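Local coordinates for secreted effector protein SifA (Salmonella typhimurium, PDB 3CXB) that is required for endosomal tubulation and the formation of Salmonella-induced filaments in infected host cells, and binds the host protein PLEKHM2 (SKIP), at residues A[98-103]-A[108-113]; A[117-122]-A[127-132]; A[200-205]-A[242-247]; A[207-212]-A[294-299]. All blocks are in the same frame, centred on the assembly; numbering follows the deposited sequence.

Contact 1 (A[98-103]-A[108-113]); sequences LRIMDQ and ELLRIT
Arg99 and Glu108 meet in a salt bridge, Arg99 NH2 standing 3.1 Å from Glu108 OE1. The nitrogen comes to the anti side of that oxygen, a little out of the carboxylate plane, and the two flat groups are turned 83° apart, so one N-H is used rather than a paired, two-pronged grip. Arg99 starts with CG between its backbone N and carbonyl carbon (chi1 48°) and then runs straight out to NE, which carries the guanidinium along to Glu108. The same OE1 also lies 3.0 Å from Arg111 NH2. One carboxylate thus sits between two arginines and probably offsets their like charges. Met101 lies alongside Glu108, pointing the same way, with its methyl CE against CG.

On the other face, Ile100 CD1 packs against Leu110 CD2 at 3.5 Å, and Leu98 and Ile112 meet through their CB atoms. Beneath the side chains is an antiparallel ladder: Leu98 and Ile112 exchange two bonds, and Ile100 N gives one to Leu110 O. Ile100 O takes Leu109 N at 2.8 Å and, weakly, Leu110 N. Leu109 and Leu110 both face Ile100, a classic beta bulge, and the Leu109 side chain turns toward the partner strand, its CD1 by Met101 O.

This is the hairpin of strands 96-101 and 108-114, inside a five-stranded antiparallel sheet. Strand 84-87 flanks it beyond Leu98 to Met101 and strand 118-123 beyond Leu110 to Thr113, with Leu109 bonded to Met124 in the turn that follows, while Phe69 and Leu65 of helix 62-75 cover the Leu98, Ile100 and Ile112 face.

Contact 2 (A[117-122]-A[127-132]); sequences DTFSCE and LYFLMK
The Phe119 ring has Met131 CB over one face, 3.9 Å from the ring centroid, and Phe129 CE2 at its edge. Phe129 in turn carries Cys121 CB over a face, 4.0 Å from its centroid and offset toward the rim, with Cys121 SG farther off at an oblique angle. Both rings leave the backbone with CG between the N and the carbonyl carbon (chi1 53° for Phe119, 69° for Phe129). That rotation leans each ring across the ladder, over the residue paired with it: Phe119 over Met131, Phe129 over Cys121.

The two strands form an antiparallel hairpin at the end of the five-stranded sheet, where 126-132 is an outermost strand. Phe119 and Met131 exchange backbone bonds, the one from Met131 N to Phe119 O being 3.0 Å long. Further along, Cys121 N bonds to Phe129 O and Tyr128 N to Cys121 O; Tyr128 and Phe129 both face Cys121, a classic beta bulge.

Leu54 of helix 42-54 and Leu65 of helix 62-75 pack on the aromatic face. On the opposite one, Leu130 CD2 reaches Thr118 CB at 3.6 Å, and Thr118 CG2 touches Lys132 CE.

Contact 3 (A[200-205]-A[242-247]); sequences QEKATY and CGLKQL
Leu244 drives its CD2 methyl onto the helix at Lys202 and Ala203, and nearly everything in this contact passes through that one carbon. It meets the aliphatic part of Lys202 at CG, 3.4 Å away, and the main chain at Ala203 CA, 3.3 Å away, with Lys202 O beside it as well. The Ala203 methyl points toward the loop and touches the same CD2 at 3.9 Å.

The Lys202 and Leu244 side chains cross at about a right angle. Lys202 has CG opposite its backbone N (chi1 -177°) and stays extended to NZ, so its methylenes run across the leucine: CG faces CD2, while farther out CE meets the other methyl, CD1, at 3.8 Å. Lys245 O lies 4.0 Å from Ala203 CB, and farther along the loop Glu248 touches Thr204 and His255 touches Gln200 and Glu201. No hydrogen bond joins the two segments; the contact is van der Waals.

Gly243, with positive phi, is the first residue to leave helix 228-241, and Leu244 follows directly to pack on the early turns of helix 197-220. That helix opens with the sequence WKAQE, the WxxxE signature of a family of bacterial effectors related in fold to SopE-type exchange factors, though whether SifA itself acts as one is not settled here. Glu201 is the glutamate of the signature, and its OE1 makes a weak bond to Ile258 N.

Contact 4 (A[207-212]-A[294-299]); sequences AAKIQS and ISDQVF
Lys209 and Asp296 make the ionic link between these two helices: Lys209 NZ lies 3.2 Å from Asp296 OD2, a salt bridge whose hydrogen bond is weak. The lysine is bent at chi2 (58°) and extended from there on, which brings its end across to the aspartate although the nearest CA atoms, those of these two residues, are 9.9 Å apart. Lys209 NZ also has a long, weak ion pair with Glu292.

Among the polar bonds, the stronger partner of Asp296 OD2 is the hydroxyl of Tyr205, one turn back along the lysine's own helix. OD2 is therefore held by two groups of helix 197-220, which would probably stabilise the negative charge, while OD1 takes a weak bond from Gln308. Within that helix Ser212 OG bonds back to Ala208 O at 2.9 Å, and Ser212 N reaches the same oxygen from the opposite face of its plane.

Apolar contact across the two segments is lacking. Phe299, one turn after Asp296, instead meets the Tyr205 ring. The arrangement is a polar bridge between helices 197-220 and 283-303 of the helical region, with Gln308 and Pro307 of helix 307-324 beside it.

In the fold
Contacts 1 and 2 are successive hairpins of one five-stranded antiparallel sheet, their centres about 14 Å apart. Strands 108-114 and 118-123 are neighbours in it, joined by a backbone bond between Thr113 and Ser120. Contacts 3 and 4 lie on the opposite side of the chain's centre, about 29 to 36 Å from the first pair, centre to centre. They share helix 197-220, touch through Tyr205, and have centres about 11 Å apart. The hairpins come in series along the chain, whereas the segments of contacts 3 and 4 alternate and join parts 37 or more residues apart. Contacts 1 and 2 thus belong to the N-terminal part and contacts 3 and 4 to the C-terminal part; both domains are required for tubule formation.

Contact 1 (A[98-103]-A[108-113])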
loop_
_atom_site.group_PDB
_atom_site.type_symbol
_atom_site.label_atom_id
_atom_site.label_comp_id
_atom_site.label_asym_id
_atom_site.label_seq_id
_atom_site.Cartn_x
_atom_site.Cartn_y
_atom_site.Cartn_z
ATOM N N LEU A 98 -3.245 -14.882 3.749
ATOM C CA LEU A 98 -3.551 -14.897 2.323
ATOM C C LEU A 98 -3.119 -16.281 1.943
ATOM O O LEU A 98 -2.128 -16.768 2.471
ATOM C CB LEU A 98 -2.707 -13.871 1.549
ATOM C CG LEU A 98 -2.613 -12.453 2.131
ATOM C CD1 LEU A 98 -1.779 -11.592 1.227
ATOM C CD2 LEU A 98 -3.973 -11.845 2.272
ATOM N N ARG A 99 -3.843 -16.918 1.035
ATOM C CA ARG A 99 -3.478 -18.265 0.656
ATOM C C ARG A 99 -4.022 -18.717 -0.683
ATOM O O ARG A 99 -4.974 -18.153 -1.203
ATOM C CB ARG A 99 -3.945 -19.223 1.737
ATOM C CG ARG A 99 -5.369 -18.976 2.148
ATOM C CD ARG A 99 -5.819 -19.976 3.195
ATOM N NE ARG A 99 -7.227 -19.777 3.532
ATOM C CZ ARG A 99 -7.971 -20.645 4.210
ATOM N NH1 ARG A 99 -9.241 -20.356 4.455
ATOM N NH2 ARG A 99 -7.450 -21.794 4.635
ATOM N N ILE A 100 -3.401 -19.751 -1.229
ATOM C CA ILE A 100 -3.810 -20.321 -2.492
ATOM C C ILE A 100 -4.177 -21.759 -2.170
ATOM O O ILE A 100 -3.302 -22.529 -1.768
ATOM C CB ILE A 100 -2.639 -20.340 -3.504
ATOM C CG1 ILE A 100 -2.084 -18.924 -3.704
ATOM C CG2 ILE A 100 -3.107 -20.918 -4.840
ATOM C CD1 ILE A 100 -0.907 -18.857 -4.662
ATOM N N MET A 101 -5.448 -22.120 -2.348
ATOM C CA MET A 101 -5.930 -23.479 -2.061
ATOM C C MET A 101 -5.847 -24.392 -3.271
ATOM O O MET A 101 -5.373 -23.992 -4.324
ATOM C CB MET A 101 -7.383 -23.440 -1.591
ATOM C CG MET A 101 -7.623 -22.604 -0.362
ATOM S SD MET A 101 -6.758 -23.255 1.051
ATOM C CE MET A 101 -5.240 -22.305 0.933
ATOM N N ASP A 102 -6.318 -25.624 -3.119
ATOM C CA ASP A 102 -6.305 -26.576 -4.223
ATOM C C ASP A 102 -7.732 -26.674 -4.751
ATOM O O ASP A 102 -8.651 -26.122 -4.150
ATOM C CB ASP A 102 -5.833 -27.954 -3.747
ATOM C CG ASP A 102 -5.301 -28.822 -4.885
ATOM O OD1 ASP A 102 -6.012 -29.003 -5.899
ATOM O OD2 ASP A 102 -4.164 -29.328 -4.767
ATOM N N GLN A 103 -7.915 -27.370 -5.868
ATOM C CA GLN A 103 -9.240 -27.531 -6.464
ATOM C C GLN A 103 -10.299 -27.928 -5.439
ATOM O O GLN A 103 -11.186 -27.138 -5.110
ATOM C CB GLN A 103 -9.196 -28.581 -7.578
ATOM C CG GLN A 103 -8.436 -28.144 -8.822
ATOM C CD GLN A 103 -9.096 -26.974 -9.530
ATOM O OE1 GLN A 103 -9.267 -25.900 -8.952
ATOM N NE2 GLN A 103 -9.470 -27.178 -10.788
ATOM N N GLU A 108 -3.658 -26.407 1.857
ATOM C CA GLU A 108 -3.113 -25.139 1.395
ATOM C C GLU A 108 -1.850 -25.270 0.557
ATOM O O GLU A 108 -0.872 -25.884 0.978
ATOM C CB GLU A 108 -2.816 -24.245 2.590
ATOM C CG GLU A 108 -4.010 -23.997 3.490
ATOM C CD GLU A 108 -3.651 -23.165 4.697
ATOM O OE1 GLU A 108 -4.576 -22.688 5.382
ATOM O OE2 GLU A 108 -2.442 -22.993 4.967
ATOM N N LEU A 109 -1.880 -24.668 -0.629
ATOM C CA LEU A 109 -0.755 -24.682 -1.556
ATOM C C LEU A 109 0.304 -23.634 -1.175
ATOM O O LEU A 109 1.519 -23.875 -1.280
ATOM C CB LEU A 109 -1.262 -24.418 -2.974
ATOM C CG LEU A 109 -2.122 -25.518 -3.613
ATOM C CD1 LEU A 109 -2.522 -25.081 -4.992
ATOM C CD2 LEU A 109 -1.353 -26.850 -3.681
ATOM N N LEU A 110 -0.170 -22.479 -0.725
ATOM C CA LEU A 110 0.694 -21.382 -0.317
ATOM C C LEU A 110 -0.024 -20.637 0.786
ATOM O O LEU A 110 -1.180 -20.262 0.646
ATOM C CB LEU A 110 0.954 -20.450 -1.505
ATOM C CG LEU A 110 1.869 -19.235 -1.330
ATOM C CD1 LEU A 110 3.302 -19.710 -1.155
ATOM C CD2 LEU A 110 1.761 -18.322 -2.537
ATOM N N ARG A 111 0.666 -20.425 1.892
ATOM C CA ARG A 111 0.064 -19.748 3.027
ATOM C C ARG A 111 0.910 -18.551 3.436
ATOM O O ARG A 111 2.113 -18.672 3.609
ATOM C CB ARG A 111 -0.025 -20.731 4.191
ATOM C CG ARG A 111 -0.694 -20.197 5.444
ATOM C CD ARG A 111 -0.587 -21.218 6.579
ATOM N NE ARG A 111 -1.073 -20.669 7.841
ATOM C CZ ARG A 111 -2.347 -20.379 8.083
ATOM N NH1 ARG A 111 -2.706 -19.869 9.257
ATOM N NH2 ARG A 111 -3.263 -20.622 7.157
ATOM N N ILE A 112 0.281 -17.395 3.594
ATOM C CA ILE A 112 0.989 -16.188 4.005
ATOM C C ILE A 112 0.265 -15.635 5.208
ATOM O O ILE A 112 -0.928 -15.326 5.129
ATOM C CB ILE A 112 0.954 -15.091 2.925
ATOM C CG1 ILE A 112 1.838 -15.472 1.732
ATOM C CG2 ILE A 112 1.424 -13.780 3.516
ATOM C CD1 ILE A 112 1.676 -14.527 0.522
ATOM N N THR A 113 0.957 -15.511 6.334
ATOM C CA THR A 113 0.288 -14.955 7.502
ATOM C C THR A 113 1.012 -13.678 7.857
ATOM O O THR A 113 2.219 -13.564 7.645
ATOM C CB THR A 113 0.323 -15.933 8.681
ATOM O OG1 THR A 113 1.667 -16.040 9.155
ATOM C CG2 THR A 113 -0.161 -17.330 8.234
#

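Contact 2 (A[117-122]-A[127-132])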
loop_
_atom_site.group_PDB
_atom_site.type_symbol
_atom_site.label_atom_id
_atom_site.label_comp_id
_atom_site.label_asym_id
_atom_site.label_seq_id
_atom_site.Cartn_x
_atom_site.Cartn_y
_atom_site.Cartn_z
ATOM N N ASP A 117 3.995 -7.935 14.151
ATOM C CA ASP A 117 5.419 -7.651 14.016
ATOM C C ASP A 117 6.185 -8.516 13.034
ATOM O O ASP A 117 7.322 -8.208 12.694
ATOM C CB ASP A 117 6.088 -7.778 15.375
ATOM C CG ASP A 117 6.716 -6.500 15.816
ATOM O OD1 ASP A 117 7.165 -6.442 16.981
ATOM O OD2 ASP A 117 6.756 -5.558 14.989
ATOM N N THR A 118 5.567 -9.598 12.583
ATOM C CA THR A 118 6.230 -10.506 11.664
ATOM C C THR A 118 5.265 -10.975 10.599
ATOM O O THR A 118 4.085 -10.667 10.633
ATOM C CB THR A 118 6.717 -11.746 12.396
ATOM O OG1 THR A 118 5.602 -12.620 12.636
ATOM C CG2 THR A 118 7.339 -11.350 13.731
ATOM N N PHE A 119 5.788 -11.715 9.642
ATOM C CA PHE A 119 4.968 -12.279 8.598
ATOM C C PHE A 119 5.716 -13.494 8.086
ATOM O O PHE A 119 6.952 -13.497 8.036
ATOM C CB PHE A 119 4.726 -11.249 7.503
ATOM C CG PHE A 119 5.965 -10.631 6.956
ATOM C CD1 PHE A 119 6.629 -11.214 5.885
ATOM C CD2 PHE A 119 6.429 -9.424 7.456
ATOM C CE1 PHE A 119 7.750 -10.598 5.296
ATOM C CE2 PHE A 119 7.545 -8.804 6.881
ATOM C CZ PHE A 119 8.207 -9.404 5.786
ATOM N N SER A 120 4.980 -14.541 7.742
ATOM C CA SER A 120 5.600 -15.765 7.271
ATOM C C SER A 120 4.952 -16.277 6.009
ATOM O O SER A 120 3.916 -15.776 5.579
ATOM C CB SER A 120 5.498 -16.834 8.348
ATOM O OG SER A 120 4.174 -16.893 8.857
ATOM N N CYS A 121 5.562 -17.296 5.422
ATOM C CA CYS A 121 5.024 -17.886 4.220
ATOM C C CYS A 121 5.347 -19.363 4.183
ATOM O O CYS A 121 6.489 -19.754 4.446
ATOM C CB CYS A 121 5.611 -17.211 2.982
ATOM S SG CYS A 121 4.873 -17.825 1.439
ATOM N N GLU A 122 4.345 -20.179 3.861
ATOM C CA GLU A 122 4.513 -21.630 3.747
ATOM C C GLU A 122 4.262 -22.083 2.304
ATOM O O GLU A 122 3.430 -21.515 1.596
ATOM C CB GLU A 122 3.571 -22.357 4.702
ATOM C CG GLU A 122 3.910 -22.146 6.162
ATOM C CD GLU A 122 2.886 -22.755 7.087
ATOM O OE1 GLU A 122 2.707 -23.998 7.071
ATOM O OE2 GLU A 122 2.252 -21.978 7.833
ATOM N N LEU A 127 7.497 -24.248 5.996
ATOM C CA LEU A 127 7.731 -22.872 6.412
ATOM C C LEU A 127 8.898 -22.376 5.601
ATOM O O LEU A 127 9.986 -22.926 5.710
ATOM C CB LEU A 127 8.046 -22.834 7.899
ATOM C CG LEU A 127 8.618 -21.551 8.478
ATOM C CD1 LEU A 127 7.697 -20.390 8.198
ATOM C CD2 LEU A 127 8.831 -21.740 9.970
ATOM N N TYR A 128 8.695 -21.370 4.757
ATOM C CA TYR A 128 9.821 -20.900 3.956
ATOM C C TYR A 128 10.523 -19.712 4.564
ATOM O O TYR A 128 11.677 -19.446 4.245
ATOM C CB TYR A 128 9.394 -20.568 2.515
ATOM C CG TYR A 128 9.910 -21.561 1.478
ATOM C CD1 TYR A 128 11.029 -21.268 0.693
ATOM C CD2 TYR A 128 9.337 -22.834 1.364
ATOM C CE1 TYR A 128 11.573 -22.237 -0.177
ATOM C CE2 TYR A 128 9.869 -23.795 0.510
ATOM C CZ TYR A 128 10.983 -23.501 -0.252
ATOM O OH TYR A 128 11.504 -24.489 -1.054
ATOM N N PHE A 129 9.819 -18.972 5.408
ATOM C CA PHE A 129 10.436 -17.835 6.076
ATOM C C PHE A 129 9.546 -17.106 7.052
ATOM O O PHE A 129 8.327 -17.076 6.906
ATOM C CB PHE A 129 11.014 -16.823 5.067
ATOM C CG PHE A 129 9.994 -16.079 4.256
ATOM C CD1 PHE A 129 10.000 -16.181 2.862
ATOM C CD2 PHE A 129 9.060 -15.236 4.859
ATOM C CE1 PHE A 129 9.095 -15.458 2.075
ATOM C CE2 PHE A 129 8.150 -14.509 4.082
ATOM C CZ PHE A 129 8.172 -14.624 2.683
ATOM N N LEU A 130 10.175 -16.536 8.068
ATOM C CA LEU A 130 9.476 -15.748 9.048
ATOM C C LEU A 130 10.373 -14.527 9.167
ATOM O O LEU A 130 11.518 -14.625 9.600
ATOM C CB LEU A 130 9.375 -16.498 10.363
ATOM C CG LEU A 130 8.369 -15.833 11.308
ATOM C CD1 LEU A 130 7.995 -16.820 12.383
ATOM C CD2 LEU A 130 8.960 -14.572 11.937
ATOM N N MET A 131 9.863 -13.382 8.728
ATOM C CA MET A 131 10.623 -12.139 8.775
ATOM C C MET A 131 10.063 -11.240 9.864
ATOM O O MET A 131 8.911 -11.391 10.292
ATOM C CB MET A 131 10.544 -11.418 7.421
ATOM C CG MET A 131 11.069 -12.217 6.251
ATOM S SD MET A 131 12.823 -12.559 6.448
ATOM C CE MET A 131 13.535 -10.878 6.186
ATOM N N LYS A 132 10.874 -10.312 10.336
ATOM C CA LYS A 132 10.398 -9.399 11.346
ATOM C C LYS A 132 10.649 -7.998 10.861
ATOM O O LYS A 132 11.792 -7.606 10.695
ATOM C CB LYS A 132 11.121 -9.620 12.664
ATOM C CG LYS A 132 10.924 -8.470 13.626
ATOM C CD LYS A 132 11.242 -8.849 15.048
ATOM C CE LYS A 132 10.214 -9.815 15.596
ATOM N NZ LYS A 132 10.357 -9.951 17.089
#

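Contact 3 (A[200-205]-A[242-247])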
loop_
_atom_site.group_PDB
_atom_site.type_symbol
_atom_site.label_atom_id
_atom_site.label_comp_id
_atom_site.label_asym_id
_atom_site.label_seq_id
_atom_site.Cartn_x
_atom_site.Cartn_y
_atom_site.Cartn_z
ATOM N N GLN A 200 -9.831 11.268 -10.486
ATOM C CA GLN A 200 -9.595 12.540 -9.821
ATOM C C GLN A 200 -8.555 12.375 -8.726
ATOM O O GLN A 200 -7.470 12.954 -8.791
ATOM C CB GLN A 200 -10.903 13.063 -9.214
ATOM C CG GLN A 200 -10.785 14.432 -8.551
ATOM C CD GLN A 200 -10.334 15.526 -9.517
ATOM O OE1 GLN A 200 -10.977 15.773 -10.539
ATOM N NE2 GLN A 200 -9.226 16.185 -9.193
ATOM N N GLU A 201 -8.903 11.571 -7.724
ATOM C CA GLU A 201 -8.042 11.299 -6.577
ATOM C C GLU A 201 -6.645 10.906 -7.035
ATOM O O GLU A 201 -5.649 11.381 -6.502
ATOM C CB GLU A 201 -8.669 10.183 -5.733
ATOM C CG GLU A 201 -8.012 9.922 -4.390
ATOM C CD GLU A 201 -8.031 11.126 -3.474
ATOM O OE1 GLU A 201 -9.098 11.767 -3.369
ATOM O OE2 GLU A 201 -6.983 11.426 -2.853
ATOM N N LYS A 202 -6.573 10.049 -8.040
ATOM C CA LYS A 202 -5.293 9.610 -8.544
ATOM C C LYS A 202 -4.408 10.777 -8.971
ATOM O O LYS A 202 -3.228 10.809 -8.640
ATOM C CB LYS A 202 -5.493 8.644 -9.709
ATOM C CG LYS A 202 -4.204 8.051 -10.267
ATOM C CD LYS A 202 -4.520 6.990 -11.303
ATOM C CE LYS A 202 -3.267 6.399 -11.938
ATOM N NZ LYS A 202 -3.637 5.382 -12.972
ATOM N N ALA A 203 -4.956 11.742 -9.697
ATOM C CA ALA A 203 -4.141 12.869 -10.134
ATOM C C ALA A 203 -3.868 13.820 -8.981
ATOM O O ALA A 203 -2.720 14.161 -8.711
ATOM C CB ALA A 203 -4.824 13.613 -11.275
ATOM N N THR A 204 -4.925 14.231 -8.291
ATOM C CA THR A 204 -4.810 15.159 -7.170
ATOM C C THR A 204 -3.785 14.722 -6.139
ATOM O O THR A 204 -2.828 15.441 -5.841
ATOM C CB THR A 204 -6.159 15.315 -6.441
ATOM O OG1 THR A 204 -7.108 15.909 -7.332
ATOM C CG2 THR A 204 -6.010 16.201 -5.198
ATOM N N TYR A 205 -4.013 13.537 -5.589
ATOM C CA TYR A 205 -3.156 12.958 -4.562
ATOM C C TYR A 205 -1.702 12.864 -5.016
ATOM O O TYR A 205 -0.803 13.405 -4.380
ATOM C CB TYR A 205 -3.695 11.570 -4.186
ATOM C CG TYR A 205 -3.215 11.036 -2.854
ATOM C CD1 TYR A 205 -1.944 10.467 -2.718
ATOM C CD2 TYR A 205 -4.038 11.095 -1.721
ATOM C CE1 TYR A 205 -1.511 9.970 -1.487
ATOM C CE2 TYR A 205 -3.615 10.602 -0.493
ATOM C CZ TYR A 205 -2.355 10.039 -0.386
ATOM O OH TYR A 205 -1.951 9.509 0.814
ATOM N N CYS A 242 4.454 9.776 -15.008
ATOM C CA CYS A 242 3.375 9.036 -14.368
ATOM C C CYS A 242 2.130 9.059 -15.221
ATOM O O CYS A 242 1.126 8.433 -14.886
ATOM C CB CYS A 242 3.072 9.621 -12.997
ATOM S SG CYS A 242 4.489 9.509 -11.918
ATOM N N GLY A 243 2.204 9.810 -16.316
ATOM C CA GLY A 243 1.099 9.897 -17.253
ATOM C C GLY A 243 -0.032 10.827 -16.893
ATOM O O GLY A 243 -0.713 11.316 -17.785
ATOM N N LEU A 244 -0.239 11.072 -15.605
ATOM C CA LEU A 244 -1.319 11.940 -15.154
ATOM C C LEU A 244 -1.121 13.401 -15.514
ATOM O O LEU A 244 0.007 13.873 -15.610
ATOM C CB LEU A 244 -1.501 11.806 -13.642
ATOM C CG LEU A 244 -2.546 10.769 -13.208
ATOM C CD1 LEU A 244 -2.343 9.452 -13.967
ATOM C CD2 LEU A 244 -2.456 10.561 -11.702
ATOM N N LYS A 245 -2.232 14.106 -15.717
ATOM C CA LYS A 245 -2.199 15.524 -16.070
ATOM C C LYS A 245 -2.890 16.374 -15.009
ATOM O O LYS A 245 -3.814 15.919 -14.330
ATOM C CB LYS A 245 -2.857 15.754 -17.436
ATOM C CG LYS A 245 -4.311 15.315 -17.525
ATOM C CD LYS A 245 -5.259 16.493 -17.457
ATOM C CE LYS A 245 -5.126 17.364 -18.690
ATOM N NZ LYS A 245 -5.977 18.580 -18.591
ATOM N N GLN A 246 -2.430 17.612 -14.875
ATOM C CA GLN A 246 -2.984 18.522 -13.887
ATOM C C GLN A 246 -4.164 19.295 -14.444
ATOM O O GLN A 246 -4.029 20.036 -15.417
ATOM C CB GLN A 246 -1.909 19.504 -13.411
ATOM C CG GLN A 246 -2.314 20.331 -12.196
ATOM C CD GLN A 246 -1.231 21.301 -11.745
ATOM O OE1 GLN A 246 -1.400 22.028 -10.763
ATOM N NE2 GLN A 246 -0.111 21.318 -12.463
ATOM N N LEU A 247 -5.322 19.101 -13.825
ATOM C CA LEU A 247 -6.548 19.785 -14.219
ATOM C C LEU A 247 -7.374 19.869 -12.943
ATOM O O LEU A 247 -8.527 19.440 -12.886
ATOM C CB LEU A 247 -7.292 18.987 -15.293
ATOM C CG LEU A 247 -8.182 19.791 -16.249
ATOM C CD1 LEU A 247 -8.785 18.858 -17.284
ATOM C CD2 LEU A 247 -9.273 20.512 -15.477
#

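Contact 4 (A[207-212]-A[294-299])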
loop_
_atom_site.group_PDB
_atom_site.type_symbol
_atom_site.label_atom_id
_atom_site.label_comp_id
_atom_site.label_asym_id
_atom_site.label_seq_id
_atom_site.Cartn_x
_atom_site.Cartn_y
_atom_site.Cartn_z
ATOM N N ALA A 207 -0.077 14.276 -7.595
ATOM C CA ALA A 207 0.587 15.537 -7.938
ATOM C C ALA A 207 0.969 16.269 -6.654
ATOM O O ALA A 207 2.037 16.893 -6.580
ATOM C CB ALA A 207 -0.309 16.415 -8.825
ATOM N N ALA A 208 0.115 16.177 -5.634
ATOM C CA ALA A 208 0.413 16.810 -4.350
ATOM C C ALA A 208 1.660 16.170 -3.718
ATOM O O ALA A 208 2.488 16.863 -3.107
ATOM C CB ALA A 208 -0.760 16.668 -3.418
ATOM N N LYS A 209 1.780 14.849 -3.865
ATOM C CA LYS A 209 2.916 14.108 -3.336
ATOM C C LYS A 209 4.171 14.556 -4.085
ATOM O O LYS A 209 5.237 14.767 -3.496
ATOM C CB LYS A 209 2.702 12.609 -3.542
ATOM C CG LYS A 209 3.104 11.742 -2.372
ATOM C CD LYS A 209 2.353 12.137 -1.128
ATOM C CE LYS A 209 2.422 11.038 -0.076
ATOM N NZ LYS A 209 1.999 11.536 1.270
ATOM N N ILE A 210 4.032 14.719 -5.392
ATOM C CA ILE A 210 5.157 15.144 -6.207
ATOM C C ILE A 210 5.607 16.527 -5.781
ATOM O O ILE A 210 6.800 16.824 -5.790
ATOM C CB ILE A 210 4.816 15.133 -7.715
ATOM C CG1 ILE A 210 4.570 13.689 -8.175
ATOM C CG2 ILE A 210 5.983 15.704 -8.498
ATOM C CD1 ILE A 210 3.913 13.553 -9.507
ATOM N N GLN A 211 4.658 17.374 -5.396
ATOM C CA GLN A 211 5.011 18.721 -4.949
ATOM C C GLN A 211 5.733 18.728 -3.596
ATOM O O GLN A 211 6.697 19.467 -3.408
ATOM C CB GLN A 211 3.767 19.609 -4.876
ATOM C CG GLN A 211 3.562 20.447 -6.126
ATOM C CD GLN A 211 4.771 21.330 -6.440
ATOM O OE1 GLN A 211 5.208 22.126 -5.606
ATOM N NE2 GLN A 211 5.314 21.190 -7.644
ATOM N N SER A 212 5.261 17.913 -2.651
ATOM C CA SER A 212 5.904 17.832 -1.344
ATOM C C SER A 212 7.358 17.430 -1.577
ATOM O O SER A 212 8.280 18.116 -1.127
ATOM C CB SER A 212 5.202 16.802 -0.472
ATOM O OG SER A 212 3.807 17.024 -0.505
ATOM N N ILE A 294 -2.153 6.471 6.877
ATOM C CA ILE A 294 -3.372 5.743 6.511
ATOM C C ILE A 294 -3.822 6.056 5.076
ATOM O O ILE A 294 -4.203 5.163 4.302
ATOM C CB ILE A 294 -4.539 6.062 7.475
ATOM C CG1 ILE A 294 -4.092 5.839 8.926
ATOM C CG2 ILE A 294 -5.728 5.148 7.163
ATOM C CD1 ILE A 294 -5.114 6.288 9.972
ATOM N N SER A 295 -3.765 7.328 4.716
ATOM C CA SER A 295 -4.165 7.714 3.385
ATOM C C SER A 295 -3.288 7.010 2.362
ATOM O O SER A 295 -3.806 6.349 1.467
ATOM C CB SER A 295 -4.087 9.230 3.234
ATOM O OG SER A 295 -5.000 9.859 4.124
ATOM N N ASP A 296 -1.970 7.129 2.495
ATOM C CA ASP A 296 -1.059 6.468 1.561
ATOM C C ASP A 296 -1.461 5.013 1.328
ATOM O O ASP A 296 -1.640 4.575 0.186
ATOM C CB ASP A 296 0.385 6.505 2.086
ATOM C CG ASP A 296 1.101 7.817 1.772
ATOM O OD1 ASP A 296 2.320 7.930 2.030
ATOM O OD2 ASP A 296 0.440 8.741 1.264
ATOM N N GLN A 297 -1.607 4.265 2.413
ATOM C CA GLN A 297 -1.967 2.858 2.305
ATOM C C GLN A 297 -3.336 2.633 1.664
ATOM O O GLN A 297 -3.519 1.701 0.869
ATOM C CB GLN A 297 -1.908 2.200 3.683
ATOM C CG GLN A 297 -0.492 1.973 4.208
ATOM C CD GLN A 297 -0.459 1.405 5.630
ATOM O OE1 GLN A 297 -1.097 0.391 5.930
ATOM N NE2 GLN A 297 0.296 2.057 6.505
ATOM N N VAL A 298 -4.301 3.479 2.018
ATOM C CA VAL A 298 -5.636 3.363 1.443
ATOM C C VAL A 298 -5.474 3.571 -0.054
ATOM O O VAL A 298 -5.965 2.788 -0.881
ATOM C CB VAL A 298 -6.597 4.455 1.971
ATOM C CG1 VAL A 298 -7.857 4.425 1.150
ATOM C CG2 VAL A 298 -6.943 4.216 3.447
ATOM N N PHE A 299 -4.761 4.639 -0.380
ATOM C CA PHE A 299 -4.501 4.996 -1.752
ATOM C C PHE A 299 -3.809 3.838 -2.457
ATOM O O PHE A 299 -4.210 3.443 -3.563
ATOM C CB PHE A 299 -3.632 6.254 -1.799
ATOM C CG PHE A 299 -3.260 6.677 -3.187
ATOM C CD1 PHE A 299 -2.384 5.910 -3.953
ATOM C CD2 PHE A 299 -3.804 7.833 -3.743
ATOM C CE1 PHE A 299 -2.055 6.285 -5.250
ATOM C CE2 PHE A 299 -3.485 8.225 -5.042
ATOM C CZ PHE A 299 -2.610 7.450 -5.802
#